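Local structure of replication initiator A family protein (Staphylococcus aureus CA-347, 4PT7) at residues B[17-23]-B[37-42]; B[46-50]-B[62-66]. The protein probably initiates replication of staphylococcal multiresistance plasmids by binding and assembling on the replication origin, with an N-terminal region of the helix-turn-helix clan. The contacts are given in a common frame with arbitrary orientation. Numbering follows the deposited sequence.

A long helix can serve several parts of a small domain at once, and helix 34-52 illustrates how. Contact 1 sets the strand and turn of residues 17-23 against its first half; contact 2 lays the irregular segment 62-66 along its later turns. The centre of contact 1 lies about 5 Å from the centre of the chain, that of contact 2 about 11 Å; the contact centres are 16 Å apart, and both sites are largely buried. Contact 1 relies on aromatic and aliphatic packing, with one lysine hydrogen bond and one bridging water, whereas contact 2 mixes a smaller apolar patch with two direct side-chain hydrogen bonds. Both also touch the second subunit.

Contact 1 of 2, residues B[17-23]-B[37-42]; sequences YQIPKVF and KIAYAI
Strand-on-helix packing is governed by the residues each element offers the other. Here strand 17-20 crosses helix 37-42 at 123°, axes 6.8 Å apart, with I19 and A41 in register (CA to CA 5.1 Å), before the chain turns at P20 through an F23 N to P20 O hydrogen bond of 3.0 Å. K37, extended beyond an m chi1, donates a hydrogen bond from NZ to F23 O (3.1 Å). I38 CG1 meets I19 CD1 at 4.1 Å. Y40, chi1 t, presents its ring face to the edge of F23, a T-shaped pair with centroids 5.0 Å apart and planes at 76°; Y40 CE2 also lies 3.8 Å from P20 CG, and its hydroxyl bonds to M111 O. Small A41 permits the close approach: its CB is 3.2 Å from Q18 O and 3.5 Å from I19 CG1, while a water joins A41 O to Q18 N, 2.7 Å from each. I42 CG1 sits over the Y17 ring, 3.8 Å from its centroid, a CH-pi contact. The strand pairs antiparallel with one of the second subunit. Predominantly apolar chemistry thus joins the helix to the sheet that continues there, with a single water linking Q18 and A41.

Contact 2 of 2, residues B[46-50]-B[62-66]; sequences RLNLS and IYFVY
An irregular segment can be held to a helix by side chains as well as by backbone bonds. Residues 46-50 of helix 34-52, kinked at 48-49, face irregular segment 62-66, mostly extended but bent at V65 (phi/psi -129°/38°); S50 and F64 are nearest in register (CA to CA 6.3 Å). I62, chi1 m, places CG2 3.7 Å from L47 CD2 and 3.4 Å from S50 CB. F64, also m, brings its ring among three helix residues: CE2 lies 3.6 Å from R46 CB, CZ 3.9 Å from L47 CD2, and CD2 3.1 Å from S50 OG. Two hydrogen bonds join this packing: within it S50 OG donates to Y63 O (2.9 Å), and R46 NH1 donates to Y66 OH (2.8 Å) while also forming a salt bridge with D129 of the second subunit. F64 shares a backbone hydrogen bond with L108, so this link toward helix 68-74 packs on antiparallel sheet 95-98/107-110, consistent with a winged-helix fold. Apolar packing supplies the fit; the two side-chain bonds add direction.

Contact 1 of 2, residues B[17-23]-B[37-42]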
loop_
_atom_site.group_PDB
_atom_site.type_symbol
_atom_site.label_atom_id
_atom_site.label_comp_id
_atom_site.label_asym_id
_atom_site.label_seq_id
_atom_site.Cartn_x
_atom_site.Cartn_y
_atom_site.Cartn_z
ATOM N N TYR B 17 -17.490 8.312 -0.780
ATOM C CA TYR B 17 -17.391 7.052 -1.484
ATOM C C TYR B 17 -18.418 6.255 -0.703
ATOM O O TYR B 17 -18.474 6.349 0.523
ATOM C CB TYR B 17 -16.002 6.435 -1.329
ATOM C CG TYR B 17 -14.968 7.121 -2.184
ATOM C CD1 TYR B 17 -13.780 7.585 -1.625
ATOM C CD2 TYR B 17 -15.188 7.333 -3.552
ATOM C CE1 TYR B 17 -12.832 8.249 -2.406
ATOM C CE2 TYR B 17 -14.256 7.993 -4.336
ATOM C CZ TYR B 17 -13.080 8.448 -3.758
ATOM O OH TYR B 17 -12.147 9.090 -4.532
ATOM N N GLN B 18 -19.245 5.501 -1.416
ATOM C CA GLN B 18 -20.316 4.728 -0.792
ATOM C C GLN B 18 -20.082 3.230 -0.756
ATOM O O GLN B 18 -19.938 2.587 -1.803
ATOM C CB GLN B 18 -21.646 4.997 -1.522
ATOM C CG GLN B 18 -22.115 6.431 -1.459
ATOM C CD GLN B 18 -23.314 6.701 -2.366
ATOM O OE1 GLN B 18 -24.280 7.349 -1.957
ATOM N NE2 GLN B 18 -23.251 6.213 -3.605
ATOM N N ILE B 19 -20.089 2.663 0.446
ATOM C CA ILE B 19 -19.904 1.229 0.592
ATOM C C ILE B 19 -21.234 0.596 0.969
ATOM O O ILE B 19 -21.891 1.033 1.911
ATOM C CB ILE B 19 -18.878 0.893 1.696
ATOM C CG1 ILE B 19 -17.549 1.600 1.417
ATOM C CG2 ILE B 19 -18.651 -0.622 1.746
ATOM C CD1 ILE B 19 -16.544 1.473 2.548
ATOM N N PRO B 20 -21.659 -0.431 0.218
ATOM C CA PRO B 20 -22.923 -1.113 0.504
ATOM C C PRO B 20 -22.927 -1.671 1.927
ATOM O O PRO B 20 -21.976 -2.342 2.339
ATOM C CB PRO B 20 -22.956 -2.226 -0.541
ATOM C CG PRO B 20 -22.260 -1.608 -1.702
ATOM C CD PRO B 20 -21.086 -0.899 -1.056
ATOM N N LYS B 21 -23.996 -1.395 2.670
ATOM C CA LYS B 21 -24.129 -1.873 4.043
ATOM C C LYS B 21 -24.118 -3.396 4.101
ATOM O O LYS B 21 -23.672 -3.990 5.085
ATOM C CB LYS B 21 -25.427 -1.349 4.676
ATOM C CG LYS B 21 -25.415 0.144 5.014
ATOM C CD LYS B 21 -26.551 0.491 5.990
ATOM C CE LYS B 21 -26.539 1.962 6.339
ATOM N NZ LYS B 21 -27.626 2.322 7.309
ATOM N N VAL B 22 -24.609 -4.025 3.042
ATOM C CA VAL B 22 -24.642 -5.477 2.984
ATOM C C VAL B 22 -23.223 -6.056 3.147
ATOM O O VAL B 22 -23.066 -7.208 3.537
ATOM C CB VAL B 22 -25.294 -5.951 1.651
ATOM C CG1 VAL B 22 -24.433 -5.548 0.474
ATOM C CG2 VAL B 22 -25.530 -7.452 1.675
ATOM N N PHE B 23 -22.191 -5.255 2.875
ATOM C CA PHE B 23 -20.812 -5.738 3.021
ATOM C C PHE B 23 -20.446 -5.903 4.494
ATOM O O PHE B 23 -19.406 -6.478 4.819
ATOM C CB PHE B 23 -19.790 -4.774 2.363
ATOM C CG PHE B 23 -19.798 -4.798 0.849
ATOM C CD1 PHE B 23 -20.645 -5.657 0.157
ATOM C CD2 PHE B 23 -18.962 -3.956 0.121
ATOM C CE1 PHE B 23 -20.661 -5.674 -1.246
ATOM C CE2 PHE B 23 -18.967 -3.964 -1.275
ATOM C CZ PHE B 23 -19.818 -4.823 -1.961
ATOM N N LYS B 37 -13.586 -3.494 0.257
ATOM C CA LYS B 37 -14.832 -2.755 0.411
ATOM C C LYS B 37 -14.637 -1.311 -0.045
ATOM O O LYS B 37 -15.472 -0.751 -0.744
ATOM C CB LYS B 37 -15.296 -2.798 1.872
ATOM C CG LYS B 37 -15.717 -4.193 2.321
ATOM C CD LYS B 37 -16.049 -4.233 3.804
ATOM C CE LYS B 37 -16.220 -5.679 4.253
ATOM N NZ LYS B 37 -16.474 -5.792 5.705
ATOM N N ILE B 38 -13.524 -0.710 0.354
ATOM C CA ILE B 38 -13.229 0.660 -0.025
ATOM C C ILE B 38 -12.979 0.755 -1.535
ATOM O O ILE B 38 -13.571 1.602 -2.211
ATOM C CB ILE B 38 -12.029 1.185 0.796
ATOM C CG1 ILE B 38 -12.483 1.401 2.245
ATOM C CG2 ILE B 38 -11.480 2.467 0.197
ATOM C CD1 ILE B 38 -11.375 1.723 3.217
ATOM N N ALA B 39 -12.136 -0.130 -2.062
ATOM C CA ALA B 39 -11.848 -0.135 -3.491
ATOM C C ALA B 39 -13.159 -0.236 -4.277
ATOM O O ALA B 39 -13.346 0.456 -5.277
ATOM C CB ALA B 39 -10.941 -1.313 -3.847
ATOM N N TYR B 40 -14.059 -1.106 -3.825
ATOM C CA TYR B 40 -15.338 -1.287 -4.501
ATOM C C TYR B 40 -16.060 0.057 -4.557
ATOM O O TYR B 40 -16.573 0.455 -5.606
ATOM C CB TYR B 40 -16.203 -2.301 -3.747
ATOM C CG TYR B 40 -17.575 -2.504 -4.355
ATOM C CD1 TYR B 40 -17.811 -3.516 -5.294
ATOM C CD2 TYR B 40 -18.635 -1.652 -4.022
ATOM C CE1 TYR B 40 -19.071 -3.663 -5.892
ATOM C CE2 TYR B 40 -19.891 -1.795 -4.607
ATOM C CZ TYR B 40 -20.098 -2.796 -5.541
ATOM O OH TYR B 40 -21.322 -2.908 -6.144
ATOM N N ALA B 41 -16.077 0.763 -3.427
ATOM C CA ALA B 41 -16.760 2.049 -3.355
ATOM C C ALA B 41 -16.122 3.090 -4.272
ATOM O O ALA B 41 -16.816 3.915 -4.859
ATOM C CB ALA B 41 -16.788 2.546 -1.915
ATOM N N ILE B 42 -14.800 3.051 -4.403
ATOM C CA ILE B 42 -14.113 3.995 -5.270
ATOM C C ILE B 42 -14.428 3.687 -6.733
ATOM O O ILE B 42 -14.682 4.601 -7.518
ATOM C CB ILE B 42 -12.587 3.967 -5.044
ATOM C CG1 ILE B 42 -12.275 4.425 -3.616
ATOM C CG2 ILE B 42 -11.892 4.857 -6.067
ATOM C CD1 ILE B 42 -10.797 4.546 -3.302
HETATM O O HOH W 1 -19.026 5.273 -4.118
#

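Contact 2 of 2, residues B[46-50]-B[62-66]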
loop_
_atom_site.group_PDB
_atom_site.type_symbol
_atom_site.label_atom_id
_atom_site.label_comp_id
_atom_site.label_asym_id
_atom_site.label_seq_id
_atom_site.Cartn_x
_atom_site.Cartn_y
_atom_site.Cartn_z
ATOM N N ARG B 46 -16.433 5.745 -9.826
ATOM C CA ARG B 46 -15.837 5.897 -11.154
ATOM C C ARG B 46 -16.801 5.632 -12.306
ATOM O O ARG B 46 -16.558 6.071 -13.420
ATOM C CB ARG B 46 -14.610 4.986 -11.299
ATOM C CG ARG B 46 -13.327 5.605 -10.821
ATOM C CD ARG B 46 -12.646 6.410 -11.904
ATOM N NE ARG B 46 -11.689 7.333 -11.311
ATOM C CZ ARG B 46 -10.778 8.021 -11.990
ATOM N NH1 ARG B 46 -10.685 7.897 -13.312
ATOM N NH2 ARG B 46 -9.961 8.839 -11.339
ATOM N N LEU B 47 -17.884 4.909 -12.035
ATOM C CA LEU B 47 -18.885 4.599 -13.052
ATOM C C LEU B 47 -19.327 5.858 -13.785
ATOM O O LEU B 47 -19.683 5.804 -14.963
ATOM C CB LEU B 47 -20.101 3.929 -12.407
ATOM C CG LEU B 47 -19.863 2.530 -11.834
ATOM C CD1 LEU B 47 -21.089 2.046 -11.055
ATOM C CD2 LEU B 47 -19.538 1.594 -12.970
ATOM N N ASN B 48 -19.303 6.985 -13.080
ATOM C CA ASN B 48 -19.696 8.263 -13.655
ATOM C C ASN B 48 -18.761 8.614 -14.807
ATOM O O ASN B 48 -19.194 9.114 -15.847
ATOM C CB ASN B 48 -19.623 9.363 -12.593
ATOM C CG ASN B 48 -19.875 10.742 -13.168
ATOM O OD1 ASN B 48 -19.198 11.714 -12.805
ATOM N ND2 ASN B 48 -20.854 10.841 -14.069
ATOM N N LEU B 49 -17.474 8.361 -14.602
ATOM C CA LEU B 49 -16.475 8.640 -15.616
ATOM C C LEU B 49 -16.553 7.648 -16.771
ATOM O O LEU B 49 -16.317 8.021 -17.917
ATOM C CB LEU B 49 -15.074 8.631 -14.998
ATOM C CG LEU B 49 -14.832 9.723 -13.952
ATOM C CD1 LEU B 49 -13.401 9.648 -13.442
ATOM C CD2 LEU B 49 -15.112 11.090 -14.569
ATOM N N SER B 50 -16.889 6.390 -16.485
ATOM C CA SER B 50 -17.000 5.415 -17.567
ATOM C C SER B 50 -18.041 5.881 -18.568
ATOM O O SER B 50 -17.844 5.765 -19.774
ATOM C CB SER B 50 -17.396 4.038 -17.049
ATOM O OG SER B 50 -16.348 3.435 -16.313
ATOM N N ILE B 62 -22.192 -0.781 -17.906
ATOM C CA ILE B 62 -21.049 0.106 -17.717
ATOM C C ILE B 62 -19.808 -0.693 -17.319
ATOM O O ILE B 62 -19.863 -1.530 -16.416
ATOM C CB ILE B 62 -21.347 1.163 -16.625
ATOM C CG1 ILE B 62 -22.676 1.868 -16.933
ATOM C CG2 ILE B 62 -20.230 2.200 -16.582
ATOM C CD1 ILE B 62 -23.209 2.726 -15.790
ATOM N N TYR B 63 -18.685 -0.418 -17.976
ATOM C CA TYR B 63 -17.447 -1.138 -17.697
ATOM C C TYR B 63 -16.229 -0.221 -17.615
ATOM O O TYR B 63 -16.320 0.984 -17.844
ATOM C CB TYR B 63 -17.227 -2.213 -18.772
ATOM C CG TYR B 63 -17.099 -1.660 -20.180
ATOM C CD1 TYR B 63 -15.899 -1.108 -20.629
ATOM C CD2 TYR B 63 -18.190 -1.656 -21.056
ATOM C CE1 TYR B 63 -15.784 -0.566 -21.906
ATOM C CE2 TYR B 63 -18.086 -1.111 -22.339
ATOM C CZ TYR B 63 -16.879 -0.568 -22.756
ATOM O OH TYR B 63 -16.767 -0.019 -24.017
ATOM N N PHE B 64 -15.087 -0.808 -17.267
ATOM C CA PHE B 64 -13.831 -0.071 -17.153
ATOM C C PHE B 64 -12.810 -0.622 -18.139
ATOM O O PHE B 64 -12.771 -1.833 -18.397
ATOM C CB PHE B 64 -13.251 -0.191 -15.743
ATOM C CG PHE B 64 -14.104 0.423 -14.683
ATOM C CD1 PHE B 64 -14.645 -0.361 -13.668
ATOM C CD2 PHE B 64 -14.352 1.791 -14.685
ATOM C CE1 PHE B 64 -15.426 0.216 -12.665
ATOM C CE2 PHE B 64 -15.130 2.375 -13.687
ATOM C CZ PHE B 64 -15.667 1.586 -12.676
ATOM N N VAL B 65 -11.990 0.279 -18.677
ATOM C CA VAL B 65 -10.942 -0.079 -19.624
ATOM C C VAL B 65 -9.651 0.543 -19.108
ATOM O O VAL B 65 -8.837 1.039 -19.881
ATOM C CB VAL B 65 -11.214 0.505 -21.028
ATOM C CG1 VAL B 65 -10.338 -0.188 -22.048
ATOM C CG2 VAL B 65 -12.672 0.363 -21.384
ATOM N N TYR B 66 -9.475 0.529 -17.794
ATOM C CA TYR B 66 -8.287 1.118 -17.191
ATOM C C TYR B 66 -7.112 0.138 -17.145
ATOM O O TYR B 66 -7.289 -1.061 -16.900
ATOM C CB TYR B 66 -8.610 1.601 -15.775
ATOM C CG TYR B 66 -9.492 2.836 -15.698
ATOM C CD1 TYR B 66 -10.678 2.823 -14.961
ATOM C CD2 TYR B 66 -9.108 4.031 -16.296
ATOM C CE1 TYR B 66 -11.449 3.968 -14.814
ATOM C CE2 TYR B 66 -9.879 5.192 -16.154
ATOM C CZ TYR B 66 -11.047 5.148 -15.409
ATOM O OH TYR B 66 -11.803 6.284 -15.247
#